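Local coordinates for protein cellulosomal scaffoldin (Acetivibrio cellulolyticus, PDB 3ZUC) that probably binds crystalline cellulose through this family 3b carbohydrate-binding module, one part of a secreted scaffoldin of the cellulosome, at residues N20-K25 with G108-S113; G71-M76 with Q85-A90; L6-F11 with D137-Y142. All coordinates share one frame; numbering follows the deposited sequence.

Contact 1: N20-K25 with G108-S113; sequences NSIYPK and GRFAKS
One face of the F110 ring is covered by I22, whose CB sits 3.8 Å from the ring centroid and 19° off the ring normal, displaced toward the rim. The two side chains run alongside each other in the same direction. CB alone lies over the face, with CG2 and CD1 reaching past the rim on the same side, CG2 3.6 Å from CE1 and CD1 near CZ and CE2. F110 CG stands between its own backbone N and carbonyl carbon (chi1 64°), which carries the ring back over I22, while P24 CD approaches the same ring obliquely. On the side of Y23 a second flat pair meets less squarely. The aliphatic part of R109 passes the tyrosine ring, CG 3.6 Å from Y23 CD2, with the guanidinium plane turned 58° from the ring. At the guanidinium edge, in the modelled conformers of S21 and R109, an in-plane water bridges R109 NH1 and S21 OG; R109 NE forms a salt bridge with D60, on the neighbouring strand 55-61.

Between the backbones, I22 and F110 make a single antiparallel hydrogen-bonded bridge, I22 N to F110 O at 3.0 Å and F110 N to I22 O at 2.9 Å. Farther along, G108 N donates to P24 O in a nearly straight bond of 3.1 Å. The proline nitrogen has no hydrogen to offer G108 O, which instead faces P24 CD at 3.2 Å. At the other end a second water accepts from K112 N and donates to N20 O, bridging the backbones where they part.

The contact thus joins the entry to strand 24-30 to the end of strand 102-112, within one sheet of the beta sandwich. Strand 55-61 flanks 102-112, strand 6-12 flanks 24-30, and Y45 of strand 42-47, in the facing sheet, touches both I22 and F110.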
loop_
_atom_site.group_PDB
_atom_site.type_symbol
_atom_site.label_atom_id
_atom_site.label_comp_id
_atom_site.label_asym_id
_atom_site.label_seq_id
_atom_site.Cartn_x
_atom_site.Cartn_y
_atom_site.Cartn_z
ATOM N N ASN A 20 -16.660 -4.430 -4.389
ATOM C CA ASN A 20 -16.940 -4.090 -3.008
ATOM C C ASN A 20 -15.699 -4.111 -2.127
ATOM O O ASN A 20 -15.786 -3.841 -0.945
ATOM C CB ASN A 20 -18.046 -4.973 -2.429
ATOM C CG ASN A 20 -17.643 -6.427 -2.330
ATOM O OD1 ASN A 20 -16.462 -6.774 -2.397
ATOM N ND2 ASN A 20 -18.619 -7.279 -2.127
ATOM N N SER A 21 -14.534 -4.414 -2.693
ATOM C CA SER A 21 -13.283 -4.414 -1.960
ATOM C C SER A 21 -12.159 -4.024 -2.900
ATOM O O SER A 21 -12.242 -4.196 -4.121
ATOM C CB SER A 21 -12.982 -5.805 -1.394
ATOM O OG SER A 21 -13.964 -6.235 -0.463
ATOM N N ILE A 22 -11.082 -3.539 -2.300
ATOM C CA ILE A 22 -9.846 -3.267 -2.998
ATOM C C ILE A 22 -8.786 -4.170 -2.348
ATOM O O ILE A 22 -8.778 -4.380 -1.133
ATOM C CB ILE A 22 -9.514 -1.759 -2.973
ATOM C CG1 ILE A 22 -10.610 -1.015 -3.763
ATOM C CG2 ILE A 22 -8.151 -1.491 -3.580
ATOM C CD1 ILE A 22 -10.540 0.495 -3.714
ATOM N N TYR A 23 -7.908 -4.723 -3.184
ATOM C CA TYR A 23 -7.034 -5.849 -2.809
ATOM C C TYR A 23 -5.552 -5.546 -3.079
ATOM O O TYR A 23 -4.911 -6.175 -3.923
ATOM C CB TYR A 23 -7.421 -7.091 -3.623
ATOM C CG TYR A 23 -8.835 -7.607 -3.474
ATOM C CD1 TYR A 23 -9.899 -7.062 -4.185
ATOM C CD2 TYR A 23 -9.100 -8.718 -2.691
ATOM C CE1 TYR A 23 -11.185 -7.598 -4.089
ATOM C CE2 TYR A 23 -10.359 -9.240 -2.582
ATOM C CZ TYR A 23 -11.410 -8.686 -3.287
ATOM O OH TYR A 23 -12.644 -9.261 -3.166
ATOM N N PRO A 24 -4.961 -4.598 -2.346
ATOM C CA PRO A 24 -3.572 -4.257 -2.604
ATOM C C PRO A 24 -2.603 -5.346 -2.168
ATOM O O PRO A 24 -2.725 -5.878 -1.068
ATOM C CB PRO A 24 -3.378 -2.995 -1.746
ATOM C CG PRO A 24 -4.355 -3.168 -0.625
ATOM C CD PRO A 24 -5.544 -3.788 -1.269
ATOM N N LYS A 25 -1.628 -5.636 -3.026
ATOM C CA LYS A 25 -0.534 -6.538 -2.706
ATOM C C LYS A 25 0.784 -5.848 -3.002
ATOM O O LYS A 25 1.037 -5.467 -4.146
ATOM C CB LYS A 25 -0.625 -7.843 -3.551
ATOM C CG LYS A 25 -1.763 -8.702 -3.151
ATOM C CD LYS A 25 -1.777 -10.015 -3.858
ATOM C CE LYS A 25 -0.571 -10.881 -3.567
ATOM N NZ LYS A 25 -0.917 -12.349 -3.714
ATOM N N GLY A 108 -3.250 -7.308 1.585
ATOM C CA GLY A 108 -4.384 -6.750 2.321
ATOM C C GLY A 108 -5.657 -6.558 1.499
ATOM O O GLY A 108 -5.626 -6.632 0.273
ATOM N N ARG A 109 -6.799 -6.364 2.183
ATOM C CA ARG A 109 -8.036 -5.911 1.538
ATOM C C ARG A 109 -8.509 -4.684 2.303
ATOM O O ARG A 109 -8.176 -4.495 3.472
ATOM C CB ARG A 109 -9.186 -6.986 1.561
ATOM C CG ARG A 109 -8.839 -8.320 0.901
ATOM C CD ARG A 109 -9.808 -9.403 1.375
ATOM N NE ARG A 109 -9.590 -9.658 2.786
ATOM C CZ ARG A 109 -10.415 -9.382 3.787
ATOM N NH1 ARG A 109 -11.646 -8.897 3.584
ATOM N NH2 ARG A 109 -9.975 -9.601 5.018
ATOM N N PHE A 110 -9.353 -3.881 1.660
ATOM C CA PHE A 110 -10.166 -2.913 2.370
ATOM C C PHE A 110 -11.536 -2.791 1.746
ATOM O O PHE A 110 -11.751 -3.100 0.573
ATOM C CB PHE A 110 -9.463 -1.567 2.558
ATOM C CG PHE A 110 -9.120 -0.762 1.311
ATOM C CD1 PHE A 110 -7.881 -0.893 0.697
ATOM C CD2 PHE A 110 -9.994 0.213 0.844
ATOM C CE1 PHE A 110 -7.518 -0.066 -0.351
ATOM C CE2 PHE A 110 -9.625 1.043 -0.215
ATOM C CZ PHE A 110 -8.392 0.906 -0.797
ATOM N N ALA A 111 -12.483 -2.365 2.583
ATOM C CA ALA A 111 -13.888 -2.279 2.218
ATOM C C ALA A 111 -14.568 -1.216 3.067
ATOM O O ALA A 111 -14.065 -0.800 4.110
ATOM C CB ALA A 111 -14.590 -3.619 2.410
ATOM N N LYS A 112 -15.758 -0.829 2.626
ATOM C CA LYS A 112 -16.613 0.112 3.335
ATOM C C LYS A 112 -17.470 -0.617 4.368
ATOM O O LYS A 112 -17.786 -1.799 4.230
ATOM C CB LYS A 112 -17.530 0.814 2.332
ATOM C CG LYS A 112 -16.760 1.583 1.285
ATOM C CD LYS A 112 -17.690 2.239 0.268
ATOM C CE LYS A 112 -16.884 2.814 -0.859
ATOM N NZ LYS A 112 -17.719 3.560 -1.840
ATOM N N SER A 113 -17.899 0.122 5.385
ATOM C CA SER A 113 -18.644 -0.476 6.494
ATOM C C SER A 113 -19.948 -1.120 6.065
ATOM O O SER A 113 -20.403 -2.060 6.721
ATOM C CB SER A 113 -18.916 0.578 7.546
ATOM O OG SER A 113 -19.674 1.619 6.958
HETATM O O HOH W 1 -17.200 -2.008 0.471
HETATM O O HOH W 2 -12.992 -8.216 1.206
#

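Contact 2: G71-M76 with Q85-A90; sequences GTFVKM and QYLEIA
V74 lies over one face of the Y86 ring, its CB 3.7 Å from the centroid and 20° off the normal, displaced toward the rim. Its two methyls lie on that same side of the ring toward its far end, CG1 3.5 Å from OH and CG2 near CE2. Y86 CG sits between its backbone N and carbonyl carbon (chi1 58°), a rotamer that brings the ring across to the valine. M76 adds a Met-aromatic contact from the side, SD reaching the ring edge 3.8 Å from CD1.

These residues belong to the antiparallel beta hairpin of strands 69-80 and 83-91, at the border of one sheet of the CBM3 beta sandwich. Paired bonds join V74 to Y86 and T72 to E88, the shortest being E88 N to T72 O at 2.8 Å. T72 and E88 share the face of V74 and Y86, and a water links T72 OG1 to E88 O.

On the other face, which turns toward strand 55-61, L87 CD1 lies over the F73 ring, 4.2 Å from its centroid. G71 CA, in the next non-hydrogen-bonded pair, comes 3.9 Å from the same methyl. At the opposite end of the strand pair, the bent K75 chain runs beside Q85, CE 3.5 Å from NE2, and a water joins K75 NZ to Q85 OE1. D52 receives both polar ends, in a salt bridge with K75 NZ and a hydrogen bond from Q85 NE2.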
loop_
_atom_site.group_PDB
_atom_site.type_symbol
_atom_site.label_atom_id
_atom_site.label_comp_id
_atom_site.label_asym_id
_atom_site.label_seq_id
_atom_site.Cartn_x
_atom_site.Cartn_y
_atom_site.Cartn_z
ATOM N N GLY A 71 -3.789 -0.423 8.792
ATOM C CA GLY A 71 -4.106 0.584 7.809
ATOM C C GLY A 71 -5.071 1.603 8.353
ATOM O O GLY A 71 -5.979 1.284 9.132
ATOM N N THR A 72 -4.905 2.837 7.882
ATOM C CA THR A 72 -5.825 3.924 8.148
ATOM C C THR A 72 -6.099 4.661 6.843
ATOM O O THR A 72 -5.387 4.479 5.855
ATOM C CB THR A 72 -5.276 4.891 9.196
ATOM O OG1 THR A 72 -4.019 5.368 8.741
ATOM C CG2 THR A 72 -5.144 4.251 10.561
ATOM N N PHE A 73 -7.152 5.467 6.848
ATOM C CA PHE A 73 -7.598 6.188 5.651
ATOM C C PHE A 73 -7.540 7.678 5.909
ATOM O O PHE A 73 -7.994 8.155 6.955
ATOM C CB PHE A 73 -9.014 5.749 5.272
ATOM C CG PHE A 73 -9.053 4.295 4.930
ATOM C CD1 PHE A 73 -9.220 3.336 5.920
ATOM C CD2 PHE A 73 -8.822 3.871 3.634
ATOM C CE1 PHE A 73 -9.163 1.986 5.615
ATOM C CE2 PHE A 73 -8.770 2.520 3.335
ATOM C CZ PHE A 73 -8.930 1.589 4.331
ATOM N N VAL A 74 -7.015 8.403 4.927
ATOM C CA VAL A 74 -6.798 9.837 5.027
ATOM C C VAL A 74 -7.378 10.489 3.779
ATOM O O VAL A 74 -7.277 9.936 2.691
ATOM C CB VAL A 74 -5.277 10.151 5.135
ATOM C CG1 VAL A 74 -5.059 11.648 5.351
ATOM C CG2 VAL A 74 -4.650 9.339 6.246
ATOM N N LYS A 75 -7.976 11.670 3.920
ATOM C CA LYS A 75 -8.452 12.408 2.759
ATOM C C LYS A 75 -7.309 13.151 2.089
ATOM O O LYS A 75 -6.458 13.754 2.752
ATOM C CB LYS A 75 -9.527 13.427 3.145
ATOM C CG LYS A 75 -10.665 12.908 3.936
ATOM C CD LYS A 75 -11.413 11.951 3.150
ATOM C CE LYS A 75 -12.911 11.928 3.509
ATOM N NZ LYS A 75 -13.110 11.125 4.708
ATOM N N MET A 76 -7.309 13.141 0.757
ATOM C CA MET A 76 -6.459 14.034 -0.004
ATOM C C MET A 76 -6.964 15.448 0.158
ATOM O O MET A 76 -8.168 15.695 0.224
ATOM C CB MET A 76 -6.491 13.664 -1.470
ATOM C CG MET A 76 -5.822 12.381 -1.768
ATOM S SD MET A 76 -4.027 12.440 -1.677
ATOM C CE MET A 76 -3.689 13.459 -3.096
ATOM N N GLN A 85 -8.672 10.069 -1.574
ATOM C CA GLN A 85 -8.258 9.463 -0.315
ATOM C C GLN A 85 -7.016 8.642 -0.542
ATOM O O GLN A 85 -6.686 8.281 -1.674
ATOM C CB GLN A 85 -9.344 8.541 0.277
ATOM C CG GLN A 85 -10.645 9.256 0.555
ATOM C CD GLN A 85 -11.558 8.514 1.494
ATOM O OE1 GLN A 85 -11.153 7.568 2.183
ATOM N NE2 GLN A 85 -12.787 8.990 1.597
ATOM N N TYR A 86 -6.344 8.296 0.552
ATOM C CA TYR A 86 -5.356 7.241 0.518
ATOM C C TYR A 86 -5.480 6.342 1.729
ATOM O O TYR A 86 -5.845 6.764 2.824
ATOM C CB TYR A 86 -3.925 7.773 0.370
ATOM C CG TYR A 86 -3.420 8.730 1.428
ATOM C CD1 TYR A 86 -3.609 10.089 1.281
ATOM C CD2 TYR A 86 -2.689 8.299 2.526
ATOM C CE1 TYR A 86 -3.067 11.006 2.193
ATOM C CE2 TYR A 86 -2.164 9.207 3.451
ATOM C CZ TYR A 86 -2.355 10.557 3.274
ATOM O OH TYR A 86 -1.807 11.469 4.170
ATOM N N LEU A 87 -5.151 5.078 1.497
ATOM C CA LEU A 87 -4.828 4.111 2.535
ATOM C C LEU A 87 -3.374 4.306 2.916
ATOM O O LEU A 87 -2.514 4.355 2.035
ATOM C CB LEU A 87 -5.016 2.707 1.966
ATOM C CG LEU A 87 -4.421 1.554 2.775
ATOM C CD1 LEU A 87 -5.110 1.347 4.096
ATOM C CD2 LEU A 87 -4.406 0.284 1.944
ATOM N N GLU A 88 -3.096 4.380 4.210
ATOM C CA GLU A 88 -1.739 4.388 4.730
ATOM C C GLU A 88 -1.533 3.125 5.563
ATOM O O GLU A 88 -2.240 2.906 6.553
ATOM C CB GLU A 88 -1.471 5.629 5.591
ATOM C CG GLU A 88 -0.064 5.664 6.154
ATOM C CD GLU A 88 0.271 7.022 6.732
ATOM O OE1 GLU A 88 0.590 7.959 5.974
ATOM O OE2 GLU A 88 0.187 7.170 7.963
ATOM N N ILE A 89 -0.588 2.294 5.134
ATOM C CA ILE A 89 -0.217 1.072 5.827
ATOM C C ILE A 89 1.019 1.344 6.669
ATOM O O ILE A 89 1.971 1.972 6.200
ATOM C CB ILE A 89 0.055 -0.059 4.822
ATOM C CG1 ILE A 89 -1.205 -0.398 4.032
ATOM C CG2 ILE A 89 0.607 -1.288 5.516
ATOM C CD1 ILE A 89 -0.968 -1.311 2.858
ATOM N N ALA A 90 0.991 0.849 7.908
ATOM C CA ALA A 90 2.084 0.970 8.861
ATOM C C ALA A 90 2.403 -0.406 9.457
ATOM O O ALA A 90 1.583 -1.330 9.448
ATOM C CB ALA A 90 1.698 1.924 9.978
HETATM O O HOH W 3 -1.859 3.516 9.243
HETATM O O HOH W 4 -11.693 8.515 4.848
#

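Contact 3: L6-F11 with D137-Y142; sequences LKVEFF and DKVTAY
V8 and A141, whose CA atoms are 7.6 Å apart, and F10 and V139, at 7.8 Å, are the closest backbone pairs of two segments that run roughly antiparallel, their end-to-end directions 157° apart, too widely separated for main-chain pairing. The space between them is bridged by side chains alone. V139 does most of the work, its two methyls taking different partners. CG1 stands over the middle of the F10 ring, 4.1 Å from the centroid and only 10° off the normal, a CH-pi contact made nearly straight down onto the face. CG2 points instead between F10 CB and V8 CG1, at 4.1 Å from the latter. F10 CG is anti to its backbone N (chi1 -176°), and this extends the ring from strand 6-12 toward V139. V8 divides its branches in a similar way: while CG1 meets V139, CG2 touches A141 CB at 3.9 Å. At the end of the row L6 CD2 reaches the same alanine methyl more distantly, at 4.4 Å.

Face-to-face packing of this kind joins the two layers of a beta sandwich. Strand 6-12 belongs to the sheet that also holds 24-30 and 102-112, and strand 140-143 to the one with 42-47 and 146-149. Around the contact F26 lies edge-to-face with F10 and also touches V8 and V139. Y45, on strand 42-47 next to 140-143, meets the F10 ring across the sandwich and touches V139, and W149 of strand 146-149 touches V8.

All five residues that meet here are buried and present hydrocarbon to one another. Between the two segments the attraction is therefore chiefly dispersion and the exclusion of water, directed only by the fit of methyls to each other and to the F10 face.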
loop_
_atom_site.group_PDB
_atom_site.type_symbol
_atom_site.label_atom_id
_atom_site.label_comp_id
_atom_site.label_asym_id
_atom_site.label_seq_id
_atom_site.Cartn_x
_atom_site.Cartn_y
_atom_site.Cartn_z
ATOM N N LEU A 6 14.708 0.626 -0.439
ATOM C CA LEU A 6 13.493 -0.167 -0.420
ATOM C C LEU A 6 12.855 -0.107 -1.806
ATOM O O LEU A 6 12.365 0.942 -2.222
ATOM C CB LEU A 6 12.510 0.366 0.627
ATOM C CG LEU A 6 11.357 -0.596 0.897
ATOM C CD1 LEU A 6 11.865 -1.785 1.697
ATOM C CD2 LEU A 6 10.218 0.114 1.601
ATOM N N LYS A 7 12.867 -1.237 -2.505
ATOM C CA LYS A 7 12.203 -1.357 -3.788
ATOM C C LYS A 7 10.773 -1.836 -3.536
ATOM O O LYS A 7 10.547 -2.765 -2.751
ATOM C CB LYS A 7 12.963 -2.352 -4.661
ATOM C CG LYS A 7 12.359 -2.589 -6.027
ATOM C CD LYS A 7 13.255 -3.474 -6.864
ATOM C CE LYS A 7 12.572 -4.796 -7.206
ATOM N NZ LYS A 7 13.424 -5.735 -8.004
ATOM N N VAL A 8 9.820 -1.223 -4.232
ATOM C CA VAL A 8 8.416 -1.493 -4.029
ATOM C C VAL A 8 7.812 -2.013 -5.320
ATOM O O VAL A 8 7.893 -1.370 -6.369
ATOM C CB VAL A 8 7.672 -0.218 -3.559
ATOM C CG1 VAL A 8 6.212 -0.537 -3.304
ATOM C CG2 VAL A 8 8.337 0.348 -2.316
ATOM N N GLU A 9 7.233 -3.198 -5.251
ATOM C CA GLU A 9 6.475 -3.767 -6.346
ATOM C C GLU A 9 5.024 -3.942 -5.875
ATOM O O GLU A 9 4.754 -4.008 -4.666
ATOM C CB GLU A 9 7.052 -5.119 -6.741
ATOM C CG GLU A 9 8.462 -5.108 -7.256
ATOM C CD GLU A 9 8.986 -6.524 -7.264
ATOM O OE1 GLU A 9 9.462 -6.990 -6.219
ATOM O OE2 GLU A 9 8.839 -7.213 -8.291
ATOM N N PHE A 10 4.107 -4.077 -6.826
ATOM C CA PHE A 10 2.709 -4.011 -6.498
ATOM C C PHE A 10 1.870 -4.722 -7.554
ATOM O O PHE A 10 2.227 -4.705 -8.737
ATOM C CB PHE A 10 2.266 -2.530 -6.444
ATOM C CG PHE A 10 0.830 -2.354 -6.016
ATOM C CD1 PHE A 10 0.491 -2.424 -4.679
ATOM C CD2 PHE A 10 -0.178 -2.191 -6.947
ATOM C CE1 PHE A 10 -0.822 -2.360 -4.276
ATOM C CE2 PHE A 10 -1.495 -2.110 -6.534
ATOM C CZ PHE A 10 -1.792 -2.212 -5.201
ATOM N N PHE A 11 0.721 -5.265 -7.143
ATOM C CA PHE A 11 -0.385 -5.537 -8.056
ATOM C C PHE A 11 -1.664 -5.629 -7.242
ATOM O O PHE A 11 -1.642 -5.690 -6.011
ATOM C CB PHE A 11 -0.168 -6.771 -8.959
ATOM C CG PHE A 11 -0.267 -8.128 -8.284
ATOM C CD1 PHE A 11 0.744 -8.605 -7.476
ATOM C CD2 PHE A 11 -1.342 -8.953 -8.536
ATOM C CE1 PHE A 11 0.691 -9.871 -6.912
ATOM C CE2 PHE A 11 -1.414 -10.225 -7.975
ATOM C CZ PHE A 11 -0.395 -10.688 -7.173
ATOM N N ASP A 137 5.132 2.970 -9.761
ATOM C CA ASP A 137 5.401 4.273 -9.154
ATOM C C ASP A 137 4.137 5.020 -8.764
ATOM O O ASP A 137 4.217 6.151 -8.283
ATOM C CB ASP A 137 6.297 5.141 -10.064
ATOM C CG ASP A 137 5.617 5.599 -11.343
ATOM O OD1 ASP A 137 4.403 5.399 -11.508
ATOM O OD2 ASP A 137 6.331 6.195 -12.186
ATOM N N LYS A 138 2.979 4.370 -8.877
ATOM C CA LYS A 138 1.702 4.989 -8.519
ATOM C C LYS A 138 1.241 4.589 -7.119
ATOM O O LYS A 138 0.186 5.041 -6.684
ATOM C CB LYS A 138 0.629 4.667 -9.554
ATOM C CG LYS A 138 0.979 5.093 -10.960
ATOM C CD LYS A 138 1.288 6.548 -11.030
ATOM C CE LYS A 138 1.499 7.024 -12.479
ATOM N NZ LYS A 138 2.706 6.524 -13.167
ATOM N N VAL A 139 2.018 3.764 -6.430
ATOM C CA VAL A 139 1.959 3.645 -4.975
ATOM C C VAL A 139 3.226 4.290 -4.420
ATOM O O VAL A 139 4.237 4.374 -5.122
ATOM C CB VAL A 139 1.803 2.180 -4.488
ATOM C CG1 VAL A 139 0.455 1.635 -4.896
ATOM C CG2 VAL A 139 2.947 1.289 -5.005
ATOM N N THR A 140 3.153 4.757 -3.184
ATOM C CA THR A 140 4.307 5.397 -2.566
ATOM C C THR A 140 4.711 4.692 -1.288
ATOM O O THR A 140 3.903 3.994 -0.647
ATOM C CB THR A 140 4.069 6.900 -2.332
ATOM O OG1 THR A 140 2.898 7.023 -1.527
ATOM C CG2 THR A 140 3.902 7.663 -3.644
ATOM N N ALA A 141 5.971 4.881 -0.911
ATOM C CA ALA A 141 6.466 4.395 0.368
ATOM C C ALA A 141 7.307 5.476 1.008
ATOM O O ALA A 141 7.832 6.370 0.328
ATOM C CB ALA A 141 7.306 3.127 0.210
ATOM N N TYR A 142 7.424 5.363 2.324
ATOM C CA TYR A 142 8.045 6.354 3.189
ATOM C C TYR A 142 8.901 5.659 4.218
ATOM O O TYR A 142 8.573 4.546 4.652
ATOM C CB TYR A 142 6.967 7.173 3.945
ATOM C CG TYR A 142 5.988 7.807 3.001
ATOM C CD1 TYR A 142 4.955 7.057 2.455
ATOM C CD2 TYR A 142 6.130 9.122 2.578
ATOM C CE1 TYR A 142 4.121 7.574 1.497
ATOM C CE2 TYR A 142 5.276 9.668 1.636
ATOM C CZ TYR A 142 4.285 8.874 1.071
ATOM O OH TYR A 142 3.465 9.337 0.089
#

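The three contacts are nested along the chain: 71-76 with 85-90 lies inside the loop closed by contact 1, which lies inside the loop closed by contact 3. Contact 1 belongs to one sheet of the beta sandwich, contact 2 to the other, and contact 3 spans the two. Contacts 1 and 2, with centres about 12 Å apart, meet in the core where the F110 and F73 rings pack edge-to-face. Contacts 1 and 3, about 17 Å apart, touch through neighbouring strands 24-30 and 6-12, whereas contacts 2 and 3 do not touch. Contacts 1 and 3 bring chain parts far apart in sequence together, whereas contact 2 is a local hairpin that joins the core through F73.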